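Long-range contacts in putative uncharacterized protein PH0594 (Pyrococcus horikoshii, PDB 4HXF), which is a hexameric, self-compartmentalizing serine protease, assigned as an acylaminoacyl peptidase, that selects its substrates through multimerization: residues W6-F11 and H588-Y593; K13-S18 and L31-L36; A484-N489 and K594-F599; V380-H385 and Y409-N414. One frame throughout, in Å; residues are numbered along the deposited sequence.

Interaction 1: residues W6-F11 and H588-Y593; sequences WDEKTF and HRMKRY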
# COMPACT_ATOMS: atom_id res chain seq x y z
N TRP A 6 30.78 -27.86 7.75
CA TRP A 6 31.42 -26.66 7.14
C TRP A 6 31.03 -26.48 5.69
O TRP A 6 31.28 -27.33 4.84
CB TRP A 6 32.94 -26.68 7.17
CG TRP A 6 33.58 -26.47 8.51
CD1 TRP A 6 34.02 -27.50 9.36
CD2 TRP A 6 33.77 -25.23 9.26
NE1 TRP A 6 34.58 -26.95 10.50
CE2 TRP A 6 34.45 -25.60 10.48
CE3 TRP A 6 33.62 -23.85 8.96
CZ2 TRP A 6 34.80 -24.63 11.47
CZ3 TRP A 6 33.98 -22.90 9.92
CH2 TRP A 6 34.57 -23.26 11.14
N ASP A 7 30.55 -25.31 5.38
CA ASP A 7 30.22 -24.97 4.00
C ASP A 7 30.05 -23.44 3.99
O ASP A 7 30.53 -22.72 4.95
CB ASP A 7 29.01 -25.77 3.53
CG ASP A 7 27.72 -25.42 4.25
OD1 ASP A 7 27.61 -24.41 5.01
OD2 ASP A 7 26.76 -26.15 4.08
N GLU A 8 29.44 -22.93 2.93
CA GLU A 8 29.33 -21.51 2.71
C GLU A 8 28.31 -20.82 3.64
O GLU A 8 28.33 -19.63 3.68
CB GLU A 8 28.93 -21.23 1.26
CG GLU A 8 27.51 -21.60 0.87
CD GLU A 8 27.29 -23.07 0.49
OE1 GLU A 8 26.15 -23.42 0.03
OE2 GLU A 8 28.22 -23.94 0.65
N LYS A 9 27.57 -21.60 4.44
CA LYS A 9 26.53 -21.05 5.34
C LYS A 9 26.92 -21.17 6.79
O LYS A 9 26.22 -20.66 7.62
CB LYS A 9 25.20 -21.80 5.14
CG LYS A 9 24.67 -21.74 3.73
CD LYS A 9 23.31 -22.38 3.66
CE LYS A 9 22.81 -22.10 2.26
NZ LYS A 9 21.71 -23.07 1.87
N THR A 10 27.99 -21.89 7.09
CA THR A 10 28.27 -22.15 8.51
C THR A 10 28.43 -20.85 9.38
O THR A 10 28.05 -20.87 10.57
CB THR A 10 29.51 -23.03 8.72
OG1 THR A 10 29.47 -24.08 7.76
CG2 THR A 10 29.60 -23.57 10.12
N PHE A 11 28.89 -19.78 8.74
CA PHE A 11 29.19 -18.51 9.46
C PHE A 11 27.88 -17.97 10.06
O PHE A 11 27.90 -17.24 11.04
CB PHE A 11 29.83 -17.49 8.56
CG PHE A 11 28.91 -16.88 7.62
CD1 PHE A 11 28.64 -17.51 6.39
CD2 PHE A 11 28.36 -15.62 7.87
CE1 PHE A 11 27.75 -16.96 5.49
CE2 PHE A 11 27.47 -15.05 6.94
CZ PHE A 11 27.19 -15.70 5.74
N HIS A 588 24.99 -12.13 0.42
CA HIS A 588 26.21 -11.73 -0.27
C HIS A 588 27.46 -12.52 0.20
O HIS A 588 28.22 -13.09 -0.57
CB HIS A 588 26.35 -10.21 -0.04
CG HIS A 588 27.71 -9.61 -0.35
ND1 HIS A 588 27.82 -8.38 -0.98
CD2 HIS A 588 28.98 -10.00 -0.07
CE1 HIS A 588 29.11 -8.01 -0.98
NE2 HIS A 588 29.85 -8.98 -0.48
N ARG A 589 27.63 -12.59 1.54
CA ARG A 589 28.76 -13.28 2.05
C ARG A 589 28.75 -14.77 1.80
O ARG A 589 29.77 -15.34 1.49
CB ARG A 589 28.80 -13.03 3.57
CG ARG A 589 29.30 -11.63 3.92
CD ARG A 589 29.21 -11.40 5.42
NE ARG A 589 30.24 -12.18 6.01
CZ ARG A 589 30.25 -12.59 7.30
NH1 ARG A 589 29.30 -12.17 8.12
NH2 ARG A 589 31.24 -13.39 7.77
N MET A 590 27.59 -15.39 1.90
CA MET A 590 27.41 -16.82 1.58
C MET A 590 27.87 -17.12 0.13
O MET A 590 28.59 -18.09 -0.14
CB MET A 590 25.97 -17.14 1.79
CG MET A 590 25.64 -18.57 1.51
SD MET A 590 25.19 -18.88 -0.19
CE MET A 590 23.83 -17.72 -0.46
N LYS A 591 27.47 -16.23 -0.80
CA LYS A 591 27.77 -16.41 -2.25
C LYS A 591 29.25 -16.21 -2.46
O LYS A 591 29.87 -17.01 -3.20
CB LYS A 591 27.00 -15.47 -3.16
CG LYS A 591 25.48 -15.84 -3.21
CD LYS A 591 24.70 -14.83 -4.03
CE LYS A 591 23.28 -15.33 -4.09
NZ LYS A 591 22.37 -14.36 -4.75
N ARG A 592 29.87 -15.27 -1.77
CA ARG A 592 31.32 -15.14 -1.85
C ARG A 592 32.02 -16.36 -1.34
O ARG A 592 32.97 -16.86 -1.99
CB ARG A 592 31.84 -13.89 -1.11
CG ARG A 592 33.35 -13.82 -1.11
CD ARG A 592 33.92 -12.67 -0.36
NE ARG A 592 35.34 -12.95 -0.03
CZ ARG A 592 35.77 -13.74 0.95
NH1 ARG A 592 37.08 -13.96 1.10
NH2 ARG A 592 34.94 -14.27 1.84
N TYR A 593 31.62 -16.87 -0.17
CA TYR A 593 32.27 -18.07 0.35
C TYR A 593 32.13 -19.25 -0.60
O TYR A 593 33.09 -20.04 -0.77
CB TYR A 593 31.78 -18.44 1.75
CG TYR A 593 32.11 -17.46 2.89
CD1 TYR A 593 31.09 -16.97 3.73
CD2 TYR A 593 33.38 -17.09 3.12
CE1 TYR A 593 31.44 -16.17 4.81
CE2 TYR A 593 33.74 -16.21 4.15
CZ TYR A 593 32.72 -15.77 5.00
OH TYR A 593 33.05 -14.94 6.06
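F11 packs its ring against R589 and Y593, two residues one turn apart on helix 586-605. From CB, CG turns between the backbone N and the carbonyl carbon (chi1 74°) and comes near Y593 CE1. On one side of the ring, CD1 is 3.5 Å from Y593 CE1, which sits over one face of the F11 ring near its rim. CE1 follows, 3.8 Å from Y593 CD1. On the other side, CD2 lies over one face of the R589 guanidinium, 3.6 Å from NH1. CE2 is also near R589 NH1. The tip, CZ, ends 3.8 Å from R589 CB. The ring is inclined at 47° to the guanidinium and at 59° to the Y593 ring. R589 NH2 donates to Y593 OH (2.9 Å), almost in the guanidinium plane, which ties the two partners of F11 together. In one of two modelled conformers of M590, E8 lies beside it, pointing the same way, with CG to CG 3.6 Å. E8 O is buried and has no hydrogen-bond partner in the model. Y398 OH bonds D7 O. The contact thus sets the loop before strand 16-23 against helix 586-605, with helix 398-405 alongside.

Interaction 2: residues K13-S18 and L31-L36; sequences KFAYLS and LTKANL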
# COMPACT_ATOMS: atom_id res chain seq x y z
N LYS A 13 25.70 -19.65 11.71
CA LYS A 13 25.31 -20.44 12.89
C LYS A 13 26.02 -19.83 14.11
O LYS A 13 25.72 -20.24 15.24
CB LYS A 13 25.67 -21.90 12.67
CG LYS A 13 24.85 -22.46 11.50
CD LYS A 13 24.98 -23.97 11.28
N PHE A 14 27.00 -18.94 13.95
CA PHE A 14 27.73 -18.41 15.11
C PHE A 14 27.07 -17.19 15.73
O PHE A 14 26.50 -16.33 15.05
CB PHE A 14 29.21 -18.09 14.82
CG PHE A 14 29.92 -19.18 14.07
CD1 PHE A 14 30.89 -18.91 13.14
CD2 PHE A 14 29.70 -20.52 14.38
CE1 PHE A 14 31.57 -19.93 12.42
CE2 PHE A 14 30.36 -21.54 13.63
CZ PHE A 14 31.32 -21.23 12.66
N ALA A 15 27.30 -17.03 17.03
CA ALA A 15 26.91 -15.79 17.74
C ALA A 15 28.06 -14.89 17.72
O ALA A 15 29.15 -15.34 18.10
CB ALA A 15 26.48 -16.11 19.22
N TYR A 16 27.86 -13.59 17.36
CA TYR A 16 28.95 -12.67 17.23
C TYR A 16 28.76 -11.58 18.33
O TYR A 16 27.75 -10.90 18.39
CB TYR A 16 29.02 -12.04 15.92
CG TYR A 16 29.25 -13.00 14.82
CD1 TYR A 16 28.21 -13.53 14.07
CD2 TYR A 16 30.55 -13.44 14.52
CE1 TYR A 16 28.49 -14.47 13.10
CE2 TYR A 16 30.75 -14.41 13.54
CZ TYR A 16 29.74 -14.91 12.85
OH TYR A 16 30.01 -15.86 11.84
N LEU A 17 29.74 -11.48 19.19
CA LEU A 17 29.68 -10.53 20.29
C LEU A 17 30.57 -9.30 20.03
O LEU A 17 31.72 -9.41 19.51
CB LEU A 17 30.15 -11.13 21.61
CG LEU A 17 29.49 -12.41 22.13
CD1 LEU A 17 30.05 -12.75 23.50
CD2 LEU A 17 27.95 -12.29 22.04
N SER A 18 30.07 -8.16 20.48
CA SER A 18 30.84 -6.90 20.33
C SER A 18 30.46 -5.86 21.38
O SER A 18 29.48 -6.00 22.13
CB SER A 18 30.57 -6.28 18.97
OG SER A 18 29.20 -5.89 18.82
N LEU A 31 24.90 -8.83 20.98
CA LEU A 31 24.84 -10.20 20.36
C LEU A 31 24.27 -9.99 18.94
O LEU A 31 23.14 -9.46 18.80
CB LEU A 31 23.91 -11.08 21.17
CG LEU A 31 23.48 -12.39 20.50
CD1 LEU A 31 24.68 -13.31 20.29
CD2 LEU A 31 22.47 -13.11 21.43
N THR A 32 25.06 -10.36 17.94
CA THR A 32 24.70 -10.24 16.53
C THR A 32 24.57 -11.59 15.88
O THR A 32 25.41 -12.43 16.11
CB THR A 32 25.70 -9.39 15.73
OG1 THR A 32 25.75 -8.07 16.39
CG2 THR A 32 25.35 -9.27 14.21
N LYS A 33 23.51 -11.74 15.09
CA LYS A 33 23.25 -12.89 14.29
C LYS A 33 23.11 -12.53 12.83
O LYS A 33 22.43 -11.55 12.57
CB LYS A 33 21.99 -13.59 14.75
CG LYS A 33 22.17 -14.19 16.16
CD LYS A 33 23.23 -15.31 16.35
CE LYS A 33 23.12 -16.47 15.45
NZ LYS A 33 21.92 -17.15 15.65
N ALA A 34 23.70 -13.31 11.93
CA ALA A 34 23.46 -13.17 10.50
C ALA A 34 22.29 -14.05 10.15
O ALA A 34 22.39 -15.32 10.17
CB ALA A 34 24.74 -13.62 9.78
N ASN A 35 21.17 -13.41 9.76
CA ASN A 35 19.95 -14.14 9.40
C ASN A 35 19.89 -14.28 7.88
O ASN A 35 19.71 -13.29 7.16
CB ASN A 35 18.76 -13.44 9.94
CG ASN A 35 17.45 -14.15 9.61
OD1 ASN A 35 17.33 -14.85 8.60
ND2 ASN A 35 16.47 -14.01 10.53
N LEU A 36 20.18 -15.44 7.41
CA LEU A 36 20.27 -15.66 5.94
C LEU A 36 18.95 -15.54 5.23
O LEU A 36 18.86 -14.94 4.15
CB LEU A 36 20.87 -17.04 5.69
CG LEU A 36 21.32 -17.39 4.28
CD1 LEU A 36 22.28 -16.34 3.63
CD2 LEU A 36 21.99 -18.79 4.40
O HOH W 1 25.07 -15.63 12.84
O HOH W 2 27.96 -8.01 17.94
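Y16 and T32 form an antiparallel hydrogen-bonded pair. Y16 N donates to T32 O at 3.0 Å, and T32 N to Y16 O at 2.8 Å. Both donors lie in the carbonyl planes. The short strand axes run at 144°, short of strict antiparallel. Beyond the pair toward F14, a water takes over: it donates to F14 O and accepts from A34 N. A second water donates to Y16 O and also bonds S18 OG and T32 OG1. L17 and L31 make the next, non-hydrogen-bonded pair. L31 CD1 touches L17 CD2 at 3.8 Å and presses on A15 CB at 3.5 Å, a tight fit. Y16 and T32 turn their side chains to the same face; T32 O lies at the Y16 ring edge, near its plane. Y16 OH bonds F11 O. The K33 chain is bent at three successive torsions. Its CE lies 3.4 Å from F14 O, and its NZ makes a salt bridge to E163 of the third subunit. That subunit also packs on A15 and L31. Nearby E42 binds magnesium in a structure of this protein. This is the first beta hairpin of a four-stranded antiparallel sheet, one blade of the beta-propeller.

Interaction 3: residues A484-N489 and K594-F599; sequences AGISEN and KLFMEF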
# COMPACT_ATOMS: atom_id res chain seq x y z
N ALA A 484 46.91 -21.47 -8.94
CA ALA A 484 45.65 -20.70 -8.89
C ALA A 484 45.79 -19.58 -7.93
O ALA A 484 46.48 -19.68 -6.94
CB ALA A 484 44.50 -21.62 -8.42
N GLY A 485 45.03 -18.53 -8.16
CA GLY A 485 44.93 -17.39 -7.30
C GLY A 485 43.54 -16.87 -7.12
O GLY A 485 42.69 -16.98 -8.07
N ILE A 486 43.24 -16.33 -5.94
CA ILE A 486 42.01 -15.56 -5.68
C ILE A 486 42.44 -14.25 -5.12
O ILE A 486 42.93 -14.18 -3.97
CB ILE A 486 40.97 -16.28 -4.79
CG1 ILE A 486 40.59 -17.67 -5.39
CG2 ILE A 486 39.76 -15.34 -4.61
CD1 ILE A 486 39.45 -18.35 -4.61
N SER A 487 42.29 -13.18 -5.90
CA SER A 487 42.71 -11.83 -5.46
C SER A 487 41.47 -10.99 -5.22
O SER A 487 40.64 -10.84 -6.11
CB SER A 487 43.52 -11.21 -6.59
OG SER A 487 43.68 -9.79 -6.46
N GLU A 488 41.36 -10.39 -4.06
CA GLU A 488 40.11 -9.67 -3.68
C GLU A 488 40.43 -8.25 -3.27
O GLU A 488 41.36 -7.97 -2.52
CB GLU A 488 39.42 -10.35 -2.52
CG GLU A 488 39.39 -11.84 -2.59
CD GLU A 488 38.42 -12.42 -1.60
OE1 GLU A 488 37.35 -11.77 -1.41
OE2 GLU A 488 38.78 -13.48 -0.97
N ASN A 489 39.68 -7.31 -3.85
CA ASN A 489 39.70 -5.93 -3.41
C ASN A 489 41.16 -5.43 -3.28
O ASN A 489 41.54 -4.79 -2.30
CB ASN A 489 38.91 -5.74 -2.12
CG ASN A 489 37.45 -6.03 -2.28
OD1 ASN A 489 37.06 -7.25 -2.34
ND2 ASN A 489 36.63 -4.97 -2.38
N LYS A 594 30.98 -19.39 -1.26
CA LYS A 594 30.76 -20.55 -2.10
C LYS A 594 31.62 -20.39 -3.38
O LYS A 594 32.29 -21.34 -3.88
CB LYS A 594 29.29 -20.61 -2.47
CG LYS A 594 28.98 -21.75 -3.42
CD LYS A 594 29.34 -23.13 -2.88
CE LYS A 594 28.73 -24.28 -3.69
NZ LYS A 594 29.16 -25.66 -3.30
N LEU A 595 31.73 -19.15 -3.92
CA LEU A 595 32.64 -18.86 -5.07
C LEU A 595 34.09 -19.19 -4.73
O LEU A 595 34.81 -19.82 -5.51
CB LEU A 595 32.58 -17.40 -5.54
CG LEU A 595 31.34 -16.87 -6.26
CD1 LEU A 595 31.40 -15.35 -6.41
CD2 LEU A 595 31.28 -17.58 -7.63
N PHE A 596 34.51 -18.74 -3.55
CA PHE A 596 35.86 -18.91 -3.11
C PHE A 596 36.17 -20.40 -3.04
O PHE A 596 37.19 -20.89 -3.57
CB PHE A 596 35.98 -18.25 -1.74
CG PHE A 596 37.37 -18.30 -1.08
CD1 PHE A 596 38.21 -17.19 -1.13
CD2 PHE A 596 37.77 -19.40 -0.32
CE1 PHE A 596 39.45 -17.22 -0.54
CE2 PHE A 596 38.98 -19.40 0.34
CZ PHE A 596 39.85 -18.32 0.18
N MET A 597 35.32 -21.17 -2.36
CA MET A 597 35.64 -22.57 -2.19
C MET A 597 35.58 -23.31 -3.52
O MET A 597 36.46 -24.15 -3.76
CB MET A 597 34.82 -23.22 -1.02
CG MET A 597 33.35 -23.32 -1.22
SD MET A 597 32.41 -23.46 0.40
CE MET A 597 31.70 -25.00 -0.09
N GLU A 598 34.62 -23.00 -4.36
CA GLU A 598 34.54 -23.71 -5.61
C GLU A 598 35.62 -23.40 -6.62
O GLU A 598 36.07 -24.28 -7.35
CB GLU A 598 33.17 -23.52 -6.28
CG GLU A 598 32.03 -24.17 -5.51
CD GLU A 598 32.23 -25.67 -5.30
OE1 GLU A 598 32.69 -26.33 -6.29
OE2 GLU A 598 32.00 -26.18 -4.14
N PHE A 599 36.12 -22.18 -6.61
CA PHE A 599 37.27 -21.82 -7.49
C PHE A 599 38.48 -22.64 -7.12
O PHE A 599 39.10 -23.25 -7.96
CB PHE A 599 37.54 -20.34 -7.48
CG PHE A 599 38.44 -19.90 -8.59
CD1 PHE A 599 37.91 -19.75 -9.87
CD2 PHE A 599 39.82 -19.70 -8.37
CE1 PHE A 599 38.73 -19.31 -10.90
CE2 PHE A 599 40.64 -19.36 -9.43
CZ PHE A 599 40.09 -19.15 -10.69
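The F596 ring takes the methyl of I486 over one face. I486 CD1 lies 4.3 Å from the ring centroid and 27° off the normal, a CH-pi contact. E488 OE2 approaches the same ring obliquely, 3.8 Å from F596 CD1. The two side chains cross at about a right angle, with the carboxylate and ring planes 51° apart. F596 also meets F600 edge-to-face. The second ring, F599, has I486 CG1 3.7 Å from its CD2 and G485 O 3.4 Å from its CE2. F599 pairs edge-to-face with F611. I486 therefore reaches in between the two phenylalanines, meeting one with CG1 and the other with CD1. Its CD1 also comes to 3.6 Å from F596 O, close to the helix backbone. The torsions explain this reach: I486 CG1 is anti to the carbonyl carbon (chi1 -55°), and CD1 continues anti at chi2, so the branch extends toward the helix. Strand 484-488 and helix segment 594-599 run nearly antiparallel, with axes 9.7 Å apart. Around the contact, I541 and L539 of strand 538-543 pack on I486 and F599, and M403 of helix 398-405 packs on F596. The helix thereby lies on one face of the central sheet of the hydrolase domain. No hydrogen bond crosses between the segments, so they are joined by apolar and aromatic packing. E488 brings a carboxylate into this buried interface, and its OE1 makes a salt bridge with R592. That pairing is consistent with E488 remaining ionised beside the aromatic ring.

Interaction 4: residues V380-H385 and Y409-N414; sequences VIVFVH and YIVYVN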
# COMPACT_ATOMS: atom_id res chain seq x y z
N VAL A 380 47.55 -26.98 -1.16
CA VAL A 380 47.97 -25.93 -0.21
C VAL A 380 47.36 -24.62 -0.65
O VAL A 380 47.55 -24.24 -1.75
CB VAL A 380 49.53 -25.83 -0.15
CG1 VAL A 380 49.98 -24.79 0.88
CG2 VAL A 380 50.16 -27.25 0.13
N ILE A 381 46.76 -23.87 0.29
CA ILE A 381 46.39 -22.49 0.05
C ILE A 381 47.25 -21.56 0.93
O ILE A 381 47.21 -21.70 2.21
CB ILE A 381 44.94 -22.18 0.39
CG1 ILE A 381 44.03 -23.09 -0.49
CG2 ILE A 381 44.60 -20.72 0.01
CD1 ILE A 381 42.53 -23.09 -0.13
N VAL A 382 47.96 -20.65 0.26
CA VAL A 382 48.72 -19.60 0.93
C VAL A 382 47.81 -18.40 1.11
O VAL A 382 47.28 -17.88 0.10
CB VAL A 382 49.96 -19.22 0.17
CG1 VAL A 382 50.76 -18.11 0.92
CG2 VAL A 382 50.87 -20.47 -0.01
N PHE A 383 47.63 -17.94 2.37
CA PHE A 383 46.89 -16.74 2.61
C PHE A 383 47.85 -15.56 2.94
O PHE A 383 48.80 -15.77 3.67
CB PHE A 383 45.95 -16.86 3.81
CG PHE A 383 44.67 -17.62 3.52
CD1 PHE A 383 43.45 -16.93 3.48
CD2 PHE A 383 44.68 -19.00 3.35
CE1 PHE A 383 42.29 -17.65 3.27
CE2 PHE A 383 43.50 -19.75 3.16
CZ PHE A 383 42.33 -19.04 3.09
N VAL A 384 47.55 -14.38 2.40
CA VAL A 384 48.35 -13.21 2.67
C VAL A 384 47.47 -12.16 3.26
O VAL A 384 46.46 -11.71 2.68
CB VAL A 384 48.97 -12.65 1.33
CG1 VAL A 384 49.85 -11.37 1.62
CG2 VAL A 384 49.80 -13.77 0.64
N HIS A 385 47.87 -11.65 4.43
CA HIS A 385 47.03 -10.65 5.09
C HIS A 385 47.18 -9.27 4.43
O HIS A 385 48.19 -8.97 3.69
CB HIS A 385 47.31 -10.50 6.63
CG HIS A 385 48.69 -10.01 7.03
ND1 HIS A 385 49.08 -8.68 6.83
CD2 HIS A 385 49.69 -10.64 7.72
CE1 HIS A 385 50.30 -8.54 7.31
NE2 HIS A 385 50.72 -9.72 7.88
N TYR A 409 45.86 -27.93 3.09
CA TYR A 409 46.80 -27.21 3.95
C TYR A 409 46.52 -25.72 3.81
O TYR A 409 46.25 -25.22 2.73
CB TYR A 409 48.25 -27.43 3.53
CG TYR A 409 48.88 -28.72 4.06
CD1 TYR A 409 48.86 -29.87 3.29
CD2 TYR A 409 49.50 -28.75 5.31
CE1 TYR A 409 49.53 -31.03 3.71
CE2 TYR A 409 50.13 -29.89 5.75
CZ TYR A 409 50.13 -31.02 4.94
OH TYR A 409 50.82 -32.13 5.48
N ILE A 410 46.69 -25.01 4.90
CA ILE A 410 46.59 -23.55 4.95
C ILE A 410 47.95 -23.07 5.51
O ILE A 410 48.46 -23.62 6.52
CB ILE A 410 45.51 -23.13 5.97
CG1 ILE A 410 44.18 -23.91 5.74
CG2 ILE A 410 45.30 -21.63 5.99
CD1 ILE A 410 43.56 -23.72 4.33
N VAL A 411 48.53 -22.11 4.80
CA VAL A 411 49.82 -21.57 5.24
C VAL A 411 49.77 -20.06 5.18
O VAL A 411 49.26 -19.46 4.26
CB VAL A 411 51.02 -22.15 4.47
CG1 VAL A 411 51.03 -21.88 3.04
CG2 VAL A 411 52.38 -21.64 5.11
N TYR A 412 50.36 -19.42 6.16
CA TYR A 412 50.31 -17.95 6.24
C TYR A 412 51.44 -17.40 7.19
O TYR A 412 51.82 -18.08 8.16
CB TYR A 412 48.95 -17.49 6.72
CG TYR A 412 48.41 -17.98 8.07
CD1 TYR A 412 47.65 -19.13 8.19
CD2 TYR A 412 48.68 -17.29 9.21
CE1 TYR A 412 47.22 -19.52 9.42
CE2 TYR A 412 48.16 -17.69 10.47
CZ TYR A 412 47.40 -18.82 10.50
OH TYR A 412 46.94 -19.15 11.77
N VAL A 413 52.00 -16.25 6.81
CA VAL A 413 53.11 -15.70 7.61
C VAL A 413 52.87 -14.23 7.88
O VAL A 413 52.01 -13.59 7.27
CB VAL A 413 54.50 -15.89 6.88
CG1 VAL A 413 54.61 -17.40 6.41
CG2 VAL A 413 54.70 -14.87 5.65
N ASN A 414 53.74 -13.68 8.76
CA ASN A 414 53.77 -12.21 8.93
C ASN A 414 55.07 -11.67 8.30
O ASN A 414 56.15 -11.68 8.93
CB ASN A 414 53.70 -11.86 10.42
CG ASN A 414 52.28 -11.89 10.97
OD1 ASN A 414 51.34 -11.57 10.23
ND2 ASN A 414 52.11 -12.21 12.29
O HOH W 3 51.36 -15.04 4.28
O HOH W 4 50.68 -12.35 5.06
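V411 CG1 and V382 CG2 meet at 3.4 Å, tighter than a usual carbon contact. V411 CG1 stands between its own backbone N and carbonyl carbon (chi1 62°), and V380 CG1 touches it as well. V380 CG2 adds a contact to Y409 CB. Across the sheet, the face of I381 and F383 carries I410, whose CG2 lies 3.8 Å from F383 CD2. Three backbone bonds hold these residues in parallel register. I381 N donates to Y409 O at 2.8 Å, V411 N to I381 O at 2.9 Å, and F383 N to V411 O at 2.9 Å. The last is nearly along the C=O axis. Further on, the strands spread and two waters fill in: one links F383 O to V413 N, the other H385 N to V413 O. At that end the side chains of H385 and N414 cross at about a right angle, with ring and amide planes 63° apart. N414 OD1 sits at the ring edge, 3.1 Å from H385 NE2. NE2 bonds S418 OG, while N414 ND2 bonds Y392 O and Y421 OH. The Y392 ring also meets H385 edge-to-face. In the outer shell, F448 and I445 of helix 436-451 pack on the valine face, and M400 and M403 of helix 398-405 on the other. The two strands and helix 398-405 form a beta-alpha-beta crossover unit in the mixed sheet of the alpha/beta-hydrolase fold. H385 directly precedes G386 and G387, which line the inhibitor pocket, so this strand end leads into the active-site region.

Interaction 1 joins parts near the two ends of the chain, and the other three are nested or interleaved with it. Interaction 2 comes next in sequence, in the beta-propeller, and its centre is about 14 Å from that of interaction 1. The two touch directly, for example W6 with F14. Interactions 1 and 3 share helix 586-605, with centres about 13 Å apart. Interactions 3 and 4 reach the same mixed sheet. Their centres are about 14 Å apart, and F596 packs on F383. Interaction 4 closes before interaction 3 opens. Interactions 2 and 4 are farthest apart, about 26 Å between centres. The N-terminal segment thus bridges propeller and hydrolase domain.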